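Side-chain contacts in vanadium-dependent haloperoxidase (Zobellia galactanivorans, PDB 4CIT), which probably uses bound vanadate to oxidise halides, iodide in particular, with hydrogen peroxide, as a bacterial vanadium-dependent iodoperoxidase of the PAP2 superfamily: residues 62-67 and 121-126; 173-178 and 207-212; 219-224 and 329-334. All coordinates share one frame; numbering follows the deposited sequence.

The three contacts follow one another along the chain without nesting, and form a spatial series with contact 2 in the middle. Its centre lies about 15 Å from that of contact 1 and about 17 Å from that of contact 3, while the centres of contacts 1 and 3 are about 25 Å apart and the two do not touch. The loop 207-212 joins them: Phe212 CZ packs on Ala67 CB of contact 1 at 3.7 Å, and Asn207 ND2 probably donates to Asp330 OD1 of contact 3 at 2.9 Å. Helix 307-335 holds one side of contact 3 and is touched by residues of contacts 1 and 2. Loop 207-212 and helix 59-80 thus both pack beside the helix that carries Lys332, whose NZ hydrogen-bonds the bound vanadate.

Contact 1: residues 62-67 and 121-126; sequences ASRIFA and KRLIFS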
loop_
_atom_site.group_PDB
_atom_site.type_symbol
_atom_site.label_atom_id
_atom_site.label_comp_id
_atom_site.label_asym_id
_atom_site.label_seq_id
_atom_site.Cartn_x
_atom_site.Cartn_y
_atom_site.Cartn_z
ATOM N N ALA A 62 -1.402 6.489 -3.001
ATOM C CA ALA A 62 -1.509 5.201 -3.693
ATOM C C ALA A 62 -2.285 4.176 -2.857
ATOM O O ALA A 62 -3.065 3.411 -3.387
ATOM C CB ALA A 62 -0.104 4.682 -4.021
ATOM N N SER A 63 -2.142 4.210 -1.516
ATOM C CA SER A 63 -2.798 3.227 -0.658
ATOM C C SER A 63 -4.310 3.395 -0.635
ATOM O O SER A 63 -5.092 2.455 -0.565
ATOM C CB SER A 63 -2.231 3.228 0.764
ATOM O OG SER A 63 -2.523 4.447 1.418
ATOM N N ARG A 64 -4.726 4.632 -0.825
ATOM C CA ARG A 64 -6.145 4.969 -0.836
ATOM C C ARG A 64 -6.770 4.456 -2.185
ATOM O O ARG A 64 -7.876 3.939 -2.260
ATOM C CB ARG A 64 -6.292 6.475 -0.683
ATOM C CG ARG A 64 -7.709 7.009 -0.772
ATOM C CD ARG A 64 -7.804 8.530 -0.451
ATOM N NE ARG A 64 -9.178 8.981 -0.524
ATOM C CZ ARG A 64 -9.841 9.408 -1.562
ATOM N NH1 ARG A 64 -9.279 9.481 -2.772
ATOM N NH2 ARG A 64 -11.075 9.777 -1.381
ATOM N N ILE A 65 -6.027 4.617 -3.266
ATOM C CA ILE A 65 -6.405 4.135 -4.637
ATOM C C ILE A 65 -6.597 2.613 -4.690
ATOM O O ILE A 65 -7.504 2.134 -5.323
ATOM C CB ILE A 65 -5.359 4.611 -5.649
ATOM C CG1 ILE A 65 -5.429 6.159 -5.728
ATOM C CG2 ILE A 65 -5.690 4.038 -7.027
ATOM C CD1 ILE A 65 -4.309 6.781 -6.531
ATOM N N PHE A 66 -5.766 1.834 -3.982
ATOM C CA PHE A 66 -5.917 0.388 -3.909
ATOM C C PHE A 66 -7.092 -0.044 -3.041
ATOM O O PHE A 66 -7.781 -0.967 -3.410
ATOM C CB PHE A 66 -4.643 -0.273 -3.363
ATOM C CG PHE A 66 -3.531 -0.289 -4.346
ATOM C CD1 PHE A 66 -3.687 -0.866 -5.571
ATOM C CD2 PHE A 66 -2.295 0.198 -3.992
ATOM C CE1 PHE A 66 -2.636 -0.896 -6.462
ATOM C CE2 PHE A 66 -1.247 0.227 -4.880
ATOM C CZ PHE A 66 -1.421 -0.328 -6.133
ATOM N N ALA A 67 -7.349 0.637 -1.927
ATOM C CA ALA A 67 -8.314 0.148 -0.970
ATOM C C ALA A 67 -9.778 0.225 -1.334
ATOM O O ALA A 67 -10.487 -0.771 -1.223
ATOM C CB ALA A 67 -8.140 0.835 0.369
ATOM N N LYS A 121 -10.901 4.029 -11.828
ATOM C CA LYS A 121 -10.977 5.117 -12.798
ATOM C C LYS A 121 -11.228 6.416 -12.096
ATOM O O LYS A 121 -10.559 7.405 -12.419
ATOM C CB LYS A 121 -12.071 4.862 -13.808
ATOM C CG LYS A 121 -12.219 5.813 -14.972
ATOM C CD LYS A 121 -13.667 5.806 -15.458
ATOM C CE LYS A 121 -14.527 6.641 -14.512
ATOM N NZ LYS A 121 -15.984 6.499 -14.865
ATOM N N ARG A 122 -12.161 6.478 -11.163
ATOM C CA ARG A 122 -12.409 7.707 -10.446
ATOM C C ARG A 122 -11.224 8.213 -9.625
ATOM O O ARG A 122 -11.111 9.437 -9.446
ATOM C CB ARG A 122 -13.596 7.586 -9.535
ATOM C CG ARG A 122 -14.882 7.307 -10.210
ATOM C CD ARG A 122 -16.025 7.432 -9.223
ATOM N NE ARG A 122 -17.181 6.701 -9.692
ATOM C CZ ARG A 122 -18.331 6.692 -9.018
ATOM N NH1 ARG A 122 -18.450 7.393 -7.868
ATOM N NH2 ARG A 122 -19.359 5.996 -9.489
ATOM N N LEU A 123 -10.378 7.316 -9.181
ATOM C CA LEU A 123 -9.300 7.641 -8.208
ATOM C C LEU A 123 -7.959 8.010 -8.877
ATOM O O LEU A 123 -7.071 8.499 -8.219
ATOM C CB LEU A 123 -9.107 6.445 -7.298
ATOM C CG LEU A 123 -10.159 6.266 -6.264
ATOM C CD1 LEU A 123 -10.153 4.806 -5.709
ATOM C CD2 LEU A 123 -9.909 7.277 -5.184
ATOM N N ILE A 124 -7.851 7.822 -10.175
ATOM C CA ILE A 124 -6.678 8.297 -10.912
ATOM C C ILE A 124 -6.986 9.477 -11.826
ATOM O O ILE A 124 -8.094 9.822 -11.989
ATOM C CB ILE A 124 -5.860 7.176 -11.595
ATOM C CG1 ILE A 124 -6.634 6.202 -12.453
ATOM C CG2 ILE A 124 -5.152 6.345 -10.570
ATOM C CD1 ILE A 124 -7.330 6.825 -13.594
ATOM N N PHE A 125 -5.949 10.105 -12.403
ATOM C CA PHE A 125 -6.143 11.273 -13.280
ATOM C C PHE A 125 -6.339 10.890 -14.722
ATOM O O PHE A 125 -7.271 11.381 -15.316
ATOM C CB PHE A 125 -4.990 12.313 -13.145
ATOM C CG PHE A 125 -5.162 13.220 -11.952
ATOM C CD1 PHE A 125 -6.159 14.227 -11.953
ATOM C CD2 PHE A 125 -4.352 13.091 -10.804
ATOM C CE1 PHE A 125 -6.330 15.069 -10.829
ATOM C CE2 PHE A 125 -4.550 13.912 -9.680
ATOM C CZ PHE A 125 -5.524 14.905 -9.706
ATOM N N SER A 126 -5.556 9.976 -15.239
ATOM C CA SER A 126 -5.608 9.545 -16.661
ATOM C C SER A 126 -6.696 8.437 -16.809
ATOM O O SER A 126 -6.385 7.284 -17.011
ATOM C CB SER A 126 -4.244 9.058 -17.101
ATOM O OG SER A 126 -3.251 10.086 -16.955
#
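Leu123 turns its CG beside its own backbone N (chi1 -75°), and Arg64 sends its chain out with CG opposite the backbone N (chi1 176°) and extended as far as NE; these two choices bring a leucine methyl to the guanidinium. The branches of Leu123 divide the work. CD2 meets Arg64 NH1 at 3.3 Å, a tight approach oblique to the guanidinium plane, with the two side chains crossing at about a right angle. CD1 instead settles on the backbone of helix 59-80, 3.8 Å from the carbonyl O of Ile65. Below this fork, Leu123 CB lies 4.0 Å from Ile65 CG1, and the two side chains run past each other in opposite directions. Ile65 CD1 reaches further, to 3.7 Å from the carbonyl O of Leu123, and touches Ile124 CG2 at 4.1 Å. The rest of Ile124 heads elsewhere, so a single methyl represents it here.

The contact is thus van der Waals packing, largely of apolar side chains, and the one charged group in it is held from outside. Arg64 NE makes a salt bridge with Asp170, and its NH2 a weak hydrogen bond to the carbonyl O of Met167, which together help to set the guanidinium, with NH1 nearest the leucine.

The pairing joins helix 59-80 to the C-terminal end of helix 108-123. Just beyond, Phe125 N and Ser126 OG bind the carboxylate of Asp55, tying the departing chain to the end of helix 38-55. Other sides of helix 59-80 are also covered: Phe66 packs against helices 38-55 and 288-302, and Ser63 against helix 307-335, which places this segment deep in the helical bundle.

Contact 2: residues 173-178 and 207-212; sequences AQTRTM and NKIRPF
Thr175, the residue that meets both Lys208 and Ile209, also lies at the edge of the flat group of this contact, the Arg176 guanidinium. Its OG1 sits close to the guanidinium plane, 13° out of it, and accepts from Arg176 NH2 at 2.9 Å in a fairly straight bond (161°). The group has further partners: NE donates to the carbonyl O of Tyr172, and NH2 also forms a salt bridge with Glu203. The same Tyr172 carbonyl is a partner of Thr175 OG1, so the hydroxyl is engaged by both the arginine and the preceding turn, and its rotation is fixed.

With OG1 placed between the backbone N and the carbonyl carbon (chi1 59°), the threonine offers two different atoms to the loop. CG2 lies 4.0 Å from Lys208 CB, and OG1 has Ile209 CD1 at 3.9 Å, a van der Waals neighbour beside an oxygen already bonded. Only the root of the lysine takes part, because the chain bends at chi2 and carries the amine away. Ile209 does the reverse, bringing its CD1 end nearer.

A type I turn from Thr175 to Met178 follows the weakly bonded helical stretch about 173-175, closed by a weak bond of 3.4 Å from Met178 N to Thr175 O. The incoming loop is fastened to this region by Lys208 O, which accepts from Asn171 ND2, and by backbone bonding between Arg210 and Asp170. It then runs along helix 307-335, where Ile209 packs on Ile326 and Phe212 on Val319 and Ala322.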
loop_
_atom_site.group_PDB
_atom_site.type_symbol
_atom_site.label_atom_id
_atom_site.label_comp_id
_atom_site.label_asym_id
_atom_site.label_seq_id
_atom_site.Cartn_x
_atom_site.Cartn_y
_atom_site.Cartn_z
ATOM N N ALA A 173 -10.722 15.152 -0.141
ATOM C CA ALA A 173 -10.949 16.331 -1.053
ATOM C C ALA A 173 -10.563 17.593 -0.280
ATOM O O ALA A 173 -10.011 18.490 -0.861
ATOM C CB ALA A 173 -12.389 16.462 -1.481
ATOM N N GLN A 174 -10.935 17.673 0.962
ATOM C CA GLN A 174 -10.723 18.851 1.789
ATOM C C GLN A 174 -9.281 19.060 2.075
ATOM O O GLN A 174 -8.857 20.196 2.197
ATOM C CB GLN A 174 -11.472 18.778 3.099
ATOM C CG GLN A 174 -12.965 18.952 2.913
ATOM C CD GLN A 174 -13.696 17.713 2.465
ATOM O OE1 GLN A 174 -13.130 16.621 2.255
ATOM N NE2 GLN A 174 -14.976 17.908 2.198
ATOM N N THR A 175 -8.500 17.984 2.225
ATOM C CA THR A 175 -7.086 18.191 2.495
ATOM C C THR A 175 -6.282 18.625 1.271
ATOM O O THR A 175 -5.144 19.053 1.416
ATOM C CB THR A 175 -6.422 16.900 3.074
ATOM O OG1 THR A 175 -6.602 15.854 2.124
ATOM C CG2 THR A 175 -6.904 16.569 4.442
ATOM N N ARG A 176 -6.841 18.603 0.070
ATOM C CA ARG A 176 -6.126 19.039 -1.136
ATOM C C ARG A 176 -5.713 20.521 -1.099
ATOM O O ARG A 176 -4.685 20.844 -1.600
ATOM C CB ARG A 176 -6.937 18.802 -2.439
ATOM C CG ARG A 176 -7.383 17.389 -2.685
ATOM C CD ARG A 176 -6.165 16.451 -2.823
ATOM N NE ARG A 176 -5.853 15.937 -1.471
ATOM C CZ ARG A 176 -4.680 15.469 -1.053
ATOM N NH1 ARG A 176 -3.666 15.399 -1.898
ATOM N NH2 ARG A 176 -4.540 15.069 0.236
ATOM N N THR A 177 -6.509 21.352 -0.449
ATOM C CA THR A 177 -6.267 22.802 -0.403
ATOM C C THR A 177 -6.036 23.280 1.009
ATOM O O THR A 177 -6.171 24.485 1.310
ATOM C CB THR A 177 -7.460 23.556 -0.992
ATOM O OG1 THR A 177 -8.669 23.164 -0.306
ATOM C CG2 THR A 177 -7.589 23.231 -2.450
ATOM N N MET A 178 -5.607 22.377 1.891
ATOM C CA MET A 178 -5.235 22.784 3.239
ATOM C C MET A 178 -3.938 23.590 3.184
ATOM O O MET A 178 -3.061 23.238 2.426
ATOM C CB MET A 178 -5.100 21.576 4.147
ATOM C CG MET A 178 -6.321 21.369 4.999
ATOM S SD MET A 178 -6.245 19.874 6.034
ATOM C CE MET A 178 -8.041 19.544 6.017
ATOM N N ASN A 207 -2.692 12.510 8.122
ATOM C CA ASN A 207 -3.355 12.146 9.337
ATOM C C ASN A 207 -4.765 12.653 9.517
ATOM O O ASN A 207 -5.411 12.306 10.512
ATOM C CB ASN A 207 -2.463 12.390 10.545
ATOM C CG ASN A 207 -2.266 13.800 10.843
ATOM O OD1 ASN A 207 -2.621 14.686 10.026
ATOM N ND2 ASN A 207 -1.652 14.079 12.029
ATOM N N LYS A 208 -5.225 13.476 8.579
ATOM C CA LYS A 208 -6.609 13.983 8.628
ATOM C C LYS A 208 -7.561 13.223 7.717
ATOM O O LYS A 208 -8.743 13.570 7.665
ATOM C CB LYS A 208 -6.627 15.448 8.257
ATOM C CG LYS A 208 -5.788 16.293 9.149
ATOM C CD LYS A 208 -6.263 16.368 10.538
ATOM C CE LYS A 208 -5.368 17.328 11.368
ATOM N NZ LYS A 208 -4.899 16.632 12.621
ATOM N N ILE A 209 -7.079 12.177 7.063
ATOM C CA ILE A 209 -7.932 11.295 6.220
ATOM C C ILE A 209 -8.662 10.356 7.201
ATOM O O ILE A 209 -8.100 9.882 8.185
ATOM C CB ILE A 209 -7.028 10.474 5.269
ATOM C CG1 ILE A 209 -6.189 11.415 4.337
ATOM C CG2 ILE A 209 -7.939 9.514 4.485
ATOM C CD1 ILE A 209 -7.044 12.258 3.429
ATOM N N ARG A 210 -9.922 10.055 6.933
ATOM C CA ARG A 210 -10.644 9.042 7.680
ATOM C C ARG A 210 -10.004 7.691 7.620
ATOM O O ARG A 210 -9.903 7.107 6.537
ATOM C CB ARG A 210 -12.051 8.944 7.109
ATOM C CG ARG A 210 -13.009 8.017 7.923
ATOM C CD ARG A 210 -14.305 7.792 7.229
ATOM N NE ARG A 210 -14.113 7.213 5.887
ATOM C CZ ARG A 210 -14.927 7.356 4.863
ATOM N NH1 ARG A 210 -16.044 8.037 4.960
ATOM N NH2 ARG A 210 -14.663 6.743 3.763
ATOM N N PRO A 211 -9.577 7.128 8.759
ATOM C CA PRO A 211 -9.088 5.761 8.658
ATOM C C PRO A 211 -10.201 4.732 8.414
ATOM O O PRO A 211 -11.400 4.992 8.705
ATOM C CB PRO A 211 -8.469 5.511 10.032
ATOM C CG PRO A 211 -8.615 6.730 10.826
ATOM C CD PRO A 211 -9.588 7.641 10.123
ATOM N N PHE A 212 -9.875 3.614 7.797
ATOM C CA PHE A 212 -10.866 2.522 7.629
ATOM C C PHE A 212 -11.236 1.779 8.882
ATOM O O PHE A 212 -12.416 1.483 9.111
ATOM C CB PHE A 212 -10.314 1.507 6.603
ATOM C CG PHE A 212 -10.317 1.997 5.194
ATOM C CD1 PHE A 212 -11.505 2.093 4.457
ATOM C CD2 PHE A 212 -9.155 2.425 4.573
ATOM C CE1 PHE A 212 -11.468 2.509 3.130
ATOM C CE2 PHE A 212 -9.143 2.924 3.252
ATOM C CZ PHE A 212 -10.320 2.876 2.505
#

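Contact 3: residues 219-224 and 329-334; sequences QFKPVP and WDEKYR
Lys221 lays an uncharged methylene over the face of the Arg334 guanidinium: its CD stands 3.4 Å above the plane, over the centre, and 3.5 Å from CZ. Bends at chi3 (73°) and chi4 (54°) carry the lysine NZ off to 5.6 Å from Arg334 NE, and the pairing of the arginine with Asp330 and Glu331 probably offsets the like charge.

The edge of the same guanidinium serves the acids of helix 307-335. NH1 and NH2 both converge on Asp330 OD2, NH2 at 2.8 Å on the syn side and NH1 from above the carboxylate plane, while NH1 also bonds Glu331 OE1 on its anti side (2.8 Å). That oxygen faces the loop too, 3.5 Å from Pro222 CD. Pro222 CG rests against Glu331 CG at 3.7 Å, and Pro222 also packs on Val431 and Gln435 of helix 426-446. Lys332 NZ, on the same turn, hydrogen-bonds vanadate.

One arginine therefore bridges two carboxylates within a helical turn, with the apolar parts of Lys221 and Pro222 covering the network, and this pairing would be expected to favour the ionised forms of both acids.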
loop_
_atom_site.group_PDB
_atom_site.type_symbol
_atom_site.label_atom_id
_atom_site.label_comp_id
_atom_site.label_asym_id
_atom_site.label_seq_id
_atom_site.Cartn_x
_atom_site.Cartn_y
_atom_site.Cartn_z
ATOM N N GLN A 219 -3.762 6.080 16.903
ATOM C CA GLN A 219 -3.976 4.921 17.719
ATOM C C GLN A 219 -2.689 4.112 17.962
ATOM O O GLN A 219 -2.529 3.454 19.019
ATOM C CB GLN A 219 -5.085 4.078 17.124
ATOM C CG GLN A 219 -5.474 2.883 18.004
ATOM C CD GLN A 219 -6.562 2.084 17.409
ATOM O OE1 GLN A 219 -7.188 2.503 16.458
ATOM N NE2 GLN A 219 -6.759 0.874 17.932
ATOM N N PHE A 220 -1.827 4.091 16.963
ATOM C CA PHE A 220 -0.595 3.380 17.054
ATOM C C PHE A 220 0.628 4.277 17.089
ATOM O O PHE A 220 1.746 3.870 16.655
ATOM C CB PHE A 220 -0.571 2.343 15.895
ATOM C CG PHE A 220 -1.552 1.229 16.157
ATOM C CD1 PHE A 220 -1.271 0.225 17.070
ATOM C CD2 PHE A 220 -2.809 1.277 15.559
ATOM C CE1 PHE A 220 -2.243 -0.754 17.362
ATOM C CE2 PHE A 220 -3.787 0.355 15.879
ATOM C CZ PHE A 220 -3.497 -0.650 16.790
ATOM N N LYS A 221 0.486 5.445 17.649
ATOM C CA LYS A 221 1.622 6.377 17.842
ATOM C C LYS A 221 2.745 5.582 18.583
ATOM O O LYS A 221 2.442 5.039 19.650
ATOM C CB LYS A 221 1.188 7.485 18.771
ATOM C CG LYS A 221 2.294 8.444 19.168
ATOM C CD LYS A 221 1.717 9.710 19.818
ATOM C CE LYS A 221 1.185 9.503 21.212
ATOM N NZ LYS A 221 2.214 8.893 22.082
ATOM N N PRO A 222 3.995 5.663 18.083
ATOM C CA PRO A 222 5.080 4.933 18.687
ATOM C C PRO A 222 5.711 5.759 19.810
ATOM O O PRO A 222 5.365 6.917 20.046
ATOM C CB PRO A 222 6.046 4.729 17.573
ATOM C CG PRO A 222 5.872 5.846 16.649
ATOM C CD PRO A 222 4.378 6.145 16.765
ATOM N N VAL A 223 6.708 5.165 20.438
ATOM C CA VAL A 223 7.575 5.953 21.294
ATOM C C VAL A 223 8.243 7.077 20.467
ATOM O O VAL A 223 8.390 6.969 19.222
ATOM C CB VAL A 223 8.652 5.075 21.996
ATOM C CG1 VAL A 223 8.019 3.984 22.881
ATOM C CG2 VAL A 223 9.547 4.407 21.008
ATOM N N PRO A 224 8.691 8.163 21.145
ATOM C CA PRO A 224 9.350 9.208 20.363
ATOM C C PRO A 224 10.727 8.778 19.912
ATOM O O PRO A 224 11.297 7.875 20.537
ATOM C CB PRO A 224 9.477 10.362 21.336
ATOM C CG PRO A 224 9.361 9.751 22.724
ATOM C CD PRO A 224 8.368 8.623 22.528
ATOM N N TRP A 329 2.327 8.412 8.616
ATOM C CA TRP A 329 2.334 9.849 8.318
ATOM C C TRP A 329 1.942 10.738 9.532
ATOM O O TRP A 329 2.467 11.832 9.714
ATOM C CB TRP A 329 1.511 10.196 7.093
ATOM C CG TRP A 329 2.357 10.439 5.894
ATOM C CD1 TRP A 329 2.515 11.644 5.223
ATOM C CD2 TRP A 329 3.272 9.513 5.250
ATOM N NE1 TRP A 329 3.448 11.520 4.250
ATOM C CE2 TRP A 329 3.911 10.220 4.207
ATOM C CE3 TRP A 329 3.581 8.179 5.444
ATOM C CZ2 TRP A 329 4.828 9.622 3.371
ATOM C CZ3 TRP A 329 4.495 7.589 4.621
ATOM C CH2 TRP A 329 5.146 8.307 3.627
ATOM N N ASP A 330 1.051 10.250 10.372
ATOM C CA ASP A 330 0.723 10.848 11.673
ATOM C C ASP A 330 1.999 11.058 12.497
ATOM O O ASP A 330 2.263 12.156 13.053
ATOM C CB ASP A 330 -0.329 9.986 12.480
ATOM C CG ASP A 330 -0.708 10.591 13.778
ATOM O OD1 ASP A 330 -1.293 11.729 13.712
ATOM O OD2 ASP A 330 -0.314 10.064 14.850
ATOM N N GLU A 331 2.803 10.000 12.598
ATOM C CA GLU A 331 4.014 10.133 13.361
ATOM C C GLU A 331 5.052 10.992 12.639
ATOM O O GLU A 331 5.804 11.813 13.285
ATOM C CB GLU A 331 4.638 8.770 13.631
ATOM C CG GLU A 331 5.923 8.804 14.472
ATOM C CD GLU A 331 5.782 9.587 15.742
ATOM O OE1 GLU A 331 4.698 9.654 16.352
ATOM O OE2 GLU A 331 6.782 10.254 16.152
ATOM N N LYS A 332 5.142 10.830 11.331
ATOM C CA LYS A 332 6.192 11.606 10.626
ATOM C C LYS A 332 6.103 13.107 10.925
ATOM O O LYS A 332 7.136 13.787 11.061
ATOM C CB LYS A 332 6.160 11.396 9.085
ATOM C CG LYS A 332 6.690 10.077 8.621
ATOM C CD LYS A 332 6.635 9.836 7.094
ATOM C CE LYS A 332 7.371 8.613 6.630
ATOM N NZ LYS A 332 8.805 8.567 7.048
ATOM N N TYR A 333 4.881 13.627 10.847
ATOM C CA TYR A 333 4.616 15.039 10.988
ATOM C C TYR A 333 4.426 15.460 12.453
ATOM O O TYR A 333 4.490 16.619 12.746
ATOM C CB TYR A 333 3.550 15.550 9.969
ATOM C CG TYR A 333 4.061 15.560 8.607
ATOM C CD1 TYR A 333 4.785 16.622 8.091
ATOM C CD2 TYR A 333 3.850 14.478 7.762
ATOM C CE1 TYR A 333 5.300 16.607 6.836
ATOM C CE2 TYR A 333 4.375 14.449 6.508
ATOM C CZ TYR A 333 5.113 15.526 5.994
ATOM O OH TYR A 333 5.552 15.523 4.698
ATOM N N ARG A 334 4.347 14.520 13.380
ATOM C CA ARG A 334 4.446 14.806 14.815
ATOM C C ARG A 334 5.893 15.034 15.179
ATOM O O ARG A 334 6.227 16.057 15.791
ATOM C CB ARG A 334 3.814 13.695 15.648
ATOM C CG ARG A 334 4.097 13.735 17.164
ATOM C CD ARG A 334 3.523 12.604 18.011
ATOM N NE ARG A 334 2.100 12.569 17.814
ATOM C CZ ARG A 334 1.468 11.728 17.005
ATOM N NH1 ARG A 334 2.073 10.708 16.375
ATOM N NH2 ARG A 334 0.170 11.885 16.877
#